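Local coordinates for protein structure-specific endonuclease subunit slx1 (PDB 4ZDT) that serves as the catalytic subunit of the slx1-slx4 endonuclease, which cuts branched DNA structures arising during DNA repair and recombination, at residues A[16-24]-A[64-72]. Sequence-based numbering, arbitrary orientation.
Sequences DELRANCPF and REFLSTVFT. With ZN (zinc ion), chain F.
F66 packs its side chain against A20 and C22: CG stands anti to its own carbonyl carbon (chi1 -63°), which sets the ring obliquely beside the backbone of 21-22, CD1 lying 3.9 Å from C22 CA, while CB meets A20 CB. The backbones are joined here by a hydrogen bond from N21 N to F66 O (3.1 Å). From helix 33-40, L36 touches the F66 side chain and the F40 ring packs edge-to-face with its ring. C22 binds zinc through SG, with C27, C54 and C57. Residues 64-72, at the end of this RING finger piece of slx1, thus lie against strand 20-21, which runs into one of the two zinc sites. The P23 and E65 side chains cross obliquely, CG of P23 4.1 Å from E65 CB. Around S68 and T69 the contact is polar: the N21 amide (chi1 77°) brings OD1 to 2.8 Å from S68 OG, while T69 CG2 approaches the same oxygen. Water 3 bridges R19 O, N21 OD1 and T69 OG1. Replacing N21 by alanine removes OD1, which would probably leave water 3 with fewer partners and open a gap beside S68 OG. Further along, L18 CB faces V70 CG2 at 4.5 Å, and I26 and T30 of the slx4 chain pack on L18 and V70 respectively.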
ATOM      1  N   ASP A  16      -1.026   3.081  18.651  1.00 53.56           N
ATOM      2  CA  ASP A  16      -1.484   4.137  17.744  1.00 52.88           C
ATOM      3  C   ASP A  16      -1.426   3.709  16.278  1.00 51.43           C
ATOM      4  O   ASP A  16      -1.792   4.477  15.375  1.00 51.60           O
ATOM      5  CB  ASP A  16      -0.645   5.407  17.950  1.00 53.62           C
ATOM      6  CG  ASP A  16      -0.898   6.067  19.302  1.00 55.43           C
ATOM      7  OD1 ASP A  16      -2.006   5.891  19.864  1.00 57.74           O
ATOM      8  OD2 ASP A  16       0.011   6.775  19.797  1.00 57.41           O
ATOM      9  N   GLU A  17      -0.963   2.483  16.049  1.00 49.08           N
ATOM     10  CA  GLU A  17      -0.667   2.018  14.704  1.00 46.62           C
ATOM     11  C   GLU A  17      -1.848   1.253  14.114  1.00 44.14           C
ATOM     12  O   GLU A  17      -2.495   0.468  14.806  1.00 43.57           O
ATOM     13  CB  GLU A  17       0.576   1.130  14.729  1.00 47.30           C
ATOM     14  CG  GLU A  17       1.417   1.207  13.473  1.00 49.24           C
ATOM     15  CD  GLU A  17       2.754   0.509  13.612  1.00 51.77           C
ATOM     16  OE1 GLU A  17       3.513   0.494  12.620  1.00 53.61           O
ATOM     17  OE2 GLU A  17       3.054  -0.024  14.703  1.00 54.18           O
ATOM     18  N   LEU A  18      -2.122   1.501  12.836  1.00 40.92           N
ATOM     19  CA  LEU A  18      -3.100   0.722  12.087  1.00 37.84           C
ATOM     20  C   LEU A  18      -2.548  -0.680  11.850  1.00 36.19           C
ATOM     21  O   LEU A  18      -1.335  -0.869  11.742  1.00 36.29           O
ATOM     22  CB  LEU A  18      -3.419   1.394  10.754  1.00 37.20           C
ATOM     23  CG  LEU A  18      -3.985   2.811  10.775  1.00 36.87           C
ATOM     24  CD1 LEU A  18      -4.123   3.353   9.353  1.00 35.62           C
ATOM     25  CD2 LEU A  18      -5.334   2.901  11.533  1.00 35.94           C
ATOM     26  N   ARG A  19      -3.433  -1.668  11.761  1.00 33.34           N
ATOM     27  CA  ARG A  19      -3.002  -3.054  11.555  1.00 31.30           C
ATOM     28  C   ARG A  19      -4.058  -3.923  10.877  1.00 29.58           C
ATOM     29  O   ARG A  19      -5.251  -3.807  11.159  1.00 29.33           O
ATOM     30  CB  ARG A  19      -2.583  -3.684  12.886  1.00 31.19           C
ATOM     31  CG  ARG A  19      -3.741  -4.227  13.707  1.00 32.20           C
ATOM     32  CD  ARG A  19      -3.522  -3.989  15.193  1.00 35.64           C
ATOM     33  NE  ARG A  19      -3.203  -2.592  15.483  1.00 37.39           N
ATOM     34  CZ  ARG A  19      -2.824  -2.137  16.677  1.00 38.74           C
ATOM     35  NH1 ARG A  19      -2.729  -2.983  17.700  1.00 38.62           N
ATOM     36  NH2 ARG A  19      -2.554  -0.849  16.850  1.00 38.83           N
ATOM     37  N   ALA A  20      -3.604  -4.798   9.985  1.00 27.98           N
ATOM     38  CA  ALA A  20      -4.484  -5.745   9.314  1.00 26.90           C
ATOM     39  C   ALA A  20      -4.852  -6.855  10.279  1.00 26.77           C
ATOM     40  O   ALA A  20      -4.030  -7.250  11.122  1.00 25.82           O
ATOM     41  CB  ALA A  20      -3.796  -6.329   8.101  1.00 25.78           C
ATOM     42  N   ASN A  21      -6.092  -7.334  10.159  1.00 26.02           N
ATOM     43  CA  ASN A  21      -6.518  -8.570  10.801  1.00 25.78           C
ATOM     44  C   ASN A  21      -7.467  -9.360   9.904  1.00 25.00           C
ATOM     45  O   ASN A  21      -8.371  -8.795   9.276  1.00 23.57           O
ATOM     46  CB  ASN A  21      -7.154  -8.333  12.177  1.00 26.62           C
ATOM     47  CG  ASN A  21      -8.564  -7.816  12.081  1.00 29.33           C
ATOM     48  OD1 ASN A  21      -8.792  -6.656  11.718  1.00 33.12           O
ATOM     49  ND2 ASN A  21      -9.533  -8.687  12.374  1.00 29.78           N
ATOM     50  N   CYS A  22      -7.241 -10.665   9.846  1.00 23.93           N
ATOM     51  CA  CYS A  22      -8.169 -11.563   9.191  1.00 23.33           C
ATOM     52  C   CYS A  22      -9.511 -11.416   9.904  1.00 22.83           C
ATOM     53  O   CYS A  22      -9.573 -11.492  11.132  1.00 22.14           O
ATOM     54  CB  CYS A  22      -7.661 -12.994   9.272  1.00 23.64           C
ATOM     55  SG  CYS A  22      -8.694 -14.212   8.416  1.00 25.14           S
ATOM     56  N   PRO A  23     -10.589 -11.174   9.133  1.00 22.92           N
ATOM     57  CA  PRO A  23     -11.883 -10.844   9.744  1.00 22.94           C
ATOM     58  C   PRO A  23     -12.573 -12.032  10.403  1.00 23.50           C
ATOM     59  O   PRO A  23     -13.614 -11.837  11.009  1.00 24.06           O
ATOM     60  CB  PRO A  23     -12.729 -10.328   8.549  1.00 22.65           C
ATOM     61  CG  PRO A  23     -12.162 -11.061   7.351  1.00 21.91           C
ATOM     62  CD  PRO A  23     -10.654 -11.216   7.653  1.00 22.27           C
ATOM     63  N   PHE A  24     -12.020 -13.237  10.276  1.00 23.64           N
ATOM     64  CA  PHE A  24     -12.620 -14.408  10.901  1.00 25.39           C
ATOM     65  C   PHE A  24     -12.018 -14.613  12.302  1.00 25.62           C
ATOM     66  O   PHE A  24     -10.817 -14.776  12.455  1.00 26.00           O
ATOM     67  CB  PHE A  24     -12.479 -15.658  10.018  1.00 25.05           C
ATOM     68  CG  PHE A  24     -13.266 -15.553   8.725  1.00 24.49           C
ATOM     69  CD1 PHE A  24     -12.702 -14.953   7.594  1.00 23.92           C
ATOM     70  CD2 PHE A  24     -14.593 -15.971   8.671  1.00 25.36           C
ATOM     71  CE1 PHE A  24     -13.452 -14.829   6.382  1.00 23.68           C
ATOM     72  CE2 PHE A  24     -15.360 -15.830   7.484  1.00 23.09           C
ATOM     73  CZ  PHE A  24     -14.778 -15.258   6.344  1.00 23.92           C
ATOM     74  N   ARG A  64      -9.747  -5.432   1.184  1.00 21.63           N
ATOM     75  CA  ARG A  64     -10.631  -4.713   2.097  1.00 22.91           C
ATOM     76  C   ARG A  64     -10.988  -5.522   3.343  1.00 22.51           C
ATOM     77  O   ARG A  64     -11.090  -4.973   4.441  1.00 21.96           O
ATOM     78  CB  ARG A  64     -11.908  -4.281   1.373  1.00 23.56           C
ATOM     79  CG  ARG A  64     -12.584  -3.062   1.981  1.00 25.37           C
ATOM     80  CD  ARG A  64     -13.682  -2.529   1.074  1.00 26.65           C
ATOM     81  NE  ARG A  64     -13.154  -1.676   0.010  1.00 26.32           N
ATOM     82  CZ  ARG A  64     -12.820  -0.400   0.172  1.00 27.76           C
ATOM     83  NH1 ARG A  64     -12.961   0.179   1.357  1.00 25.61           N
ATOM     84  NH2 ARG A  64     -12.344   0.299  -0.850  1.00 28.60           N
ATOM     85  N   GLU A  65     -11.179  -6.825   3.167  1.00 22.45           N
ATOM     86  CA  GLU A  65     -11.587  -7.696   4.261  1.00 22.17           C
ATOM     87  C   GLU A  65     -10.628  -7.623   5.449  1.00 21.82           C
ATOM     88  O   GLU A  65     -11.025  -7.878   6.586  1.00 20.97           O
ATOM     89  CB  GLU A  65     -11.709  -9.142   3.775  1.00 21.42           C
ATOM     90  CG  GLU A  65     -13.100  -9.518   3.290  1.00 24.87           C
ATOM     91  CD  GLU A  65     -13.313  -9.193   1.825  1.00 24.37           C
ATOM     92  OE1 GLU A  65     -12.693  -9.860   0.970  1.00 23.34           O
ATOM     93  OE2 GLU A  65     -14.102  -8.271   1.527  1.00 26.50           O
ATOM     94  N   PHE A  66      -9.369  -7.279   5.188  1.00 21.64           N
ATOM     95  CA  PHE A  66      -8.374  -7.215   6.264  1.00 22.06           C
ATOM     96  C   PHE A  66      -8.384  -5.884   7.005  1.00 22.85           C
ATOM     97  O   PHE A  66      -7.650  -5.698   7.989  1.00 22.85           O
ATOM     98  CB  PHE A  66      -6.982  -7.551   5.719  1.00 21.46           C
ATOM     99  CG  PHE A  66      -6.880  -8.945   5.174  1.00 22.06           C
ATOM    100  CD1 PHE A  66      -6.607 -10.017   6.027  1.00 20.80           C
ATOM    101  CD2 PHE A  66      -7.032  -9.188   3.801  1.00 20.43           C
ATOM    102  CE1 PHE A  66      -6.502 -11.308   5.523  1.00 21.25           C
ATOM    103  CE2 PHE A  66      -6.932 -10.475   3.291  1.00 20.63           C
ATOM    104  CZ  PHE A  66      -6.668 -11.542   4.165  1.00 21.99           C
ATOM    105  N   LEU A  67      -9.272  -4.978   6.590  1.00 22.82           N
ATOM    106  CA  LEU A  67      -9.283  -3.628   7.145  1.00 23.86           C
ATOM    107  C   LEU A  67     -10.392  -3.362   8.168  1.00 24.97           C
ATOM    108  O   LEU A  67     -10.837  -2.220   8.282  1.00 24.98           O
ATOM    109  CB  LEU A  67      -9.373  -2.586   5.995  1.00 23.43           C
ATOM    110  CG  LEU A  67      -8.338  -2.662   4.860  1.00 24.63           C
ATOM    111  CD1 LEU A  67      -8.574  -1.607   3.792  1.00 25.18           C
ATOM    112  CD2 LEU A  67      -6.912  -2.553   5.401  1.00 25.87           C
ATOM    113  N   SER A  68     -10.821  -4.371   8.938  1.00 25.98           N
ATOM    114  CA  SER A  68     -11.990  -4.181   9.838  1.00 27.84           C
ATOM    115  C   SER A  68     -11.791  -3.157  10.948  1.00 28.62           C
ATOM    116  O   SER A  68     -12.760  -2.612  11.465  1.00 30.11           O
ATOM    117  CB  SER A  68     -12.484  -5.503  10.453  1.00 28.35           C
ATOM    118  OG  SER A  68     -11.507  -6.034  11.338  1.00 29.25           O
ATOM    119  N   THR A  69     -10.549  -2.881  11.328  1.00 29.17           N
ATOM    120  CA  THR A  69     -10.329  -1.973  12.441  1.00 29.67           C
ATOM    121  C   THR A  69      -9.790  -0.626  11.987  1.00 29.97           C
ATOM    122  O   THR A  69      -9.633   0.286  12.790  1.00 30.39           O
ATOM    123  CB  THR A  69      -9.397  -2.581  13.508  1.00 30.16           C
ATOM    124  OG1 THR A  69      -8.078  -2.764  12.958  1.00 30.59           O
ATOM    125  CG2 THR A  69      -9.962  -3.956  14.006  1.00 31.19           C
ATOM    126  N   VAL A  70      -9.521  -0.498  10.691  1.00 29.64           N
ATOM    127  CA  VAL A  70      -8.867   0.699  10.169  1.00 29.60           C
ATOM    128  C   VAL A  70      -9.780   1.941  10.175  1.00 30.65           C
ATOM    129  O   VAL A  70      -9.339   3.062  10.501  1.00 30.54           O
ATOM    130  CB  VAL A  70      -8.306   0.401   8.766  1.00 30.03           C
ATOM    131  CG1 VAL A  70      -8.071   1.676   7.968  1.00 30.21           C
ATOM    132  CG2 VAL A  70      -7.037  -0.434   8.902  1.00 28.41           C
ATOM    133  N   PHE A  71     -11.048   1.747   9.825  1.00 31.02           N
ATOM    134  CA  PHE A  71     -11.960   2.880   9.651  1.00 32.49           C
ATOM    135  C   PHE A  71     -12.819   3.215  10.874  1.00 34.08           C
ATOM    136  O   PHE A  71     -13.437   4.282  10.919  1.00 34.88           O
ATOM    137  CB  PHE A  71     -12.870   2.619   8.449  1.00 31.51           C
ATOM    138  CG  PHE A  71     -12.127   2.330   7.183  1.00 30.18           C
ATOM    139  CD1 PHE A  71     -11.329   3.311   6.587  1.00 28.90           C
ATOM    140  CD2 PHE A  71     -12.234   1.082   6.573  1.00 30.10           C
ATOM    141  CE1 PHE A  71     -10.637   3.048   5.396  1.00 29.27           C
ATOM    142  CE2 PHE A  71     -11.555   0.812   5.376  1.00 29.56           C
ATOM    143  CZ  PHE A  71     -10.748   1.803   4.787  1.00 28.71           C
ATOM    144  N   THR A  72     -12.864   2.312  11.849  1.00 35.40           N
ATOM    145  CA  THR A  72     -13.780   2.456  12.997  1.00 37.42           C
ATOM    146  C   THR A  72     -13.024   2.507  14.327  1.00 37.90           C
ATOM    147  O   THR A  72     -11.788   2.555  14.344  1.00 39.15           O
ATOM    148  CB  THR A  72     -14.777   1.285  13.058  1.00 37.34           C
ATOM    149  OG1 THR A  72     -14.052   0.055  12.956  1.00 38.29           O
ATOM    150  CG2 THR A  72     -15.796   1.360  11.907  1.00 37.65           C
TER
HETATM  151 ZN    ZN F 302      -7.172 -15.900   8.407  1.00 32.57          ZN
HETATM  152  O   HOH W   1      -7.851  -3.840  10.186  1.00 23.26           O
HETATM  153  O   HOH W   2      -6.087  -0.640  12.506  1.00 28.08           O
HETATM  154  O   HOH W   3      -7.065  -4.980  12.666  1.00 40.24           O
HETATM  155  O   HOH W   4     -10.326  -7.168   9.156  1.00 25.97           O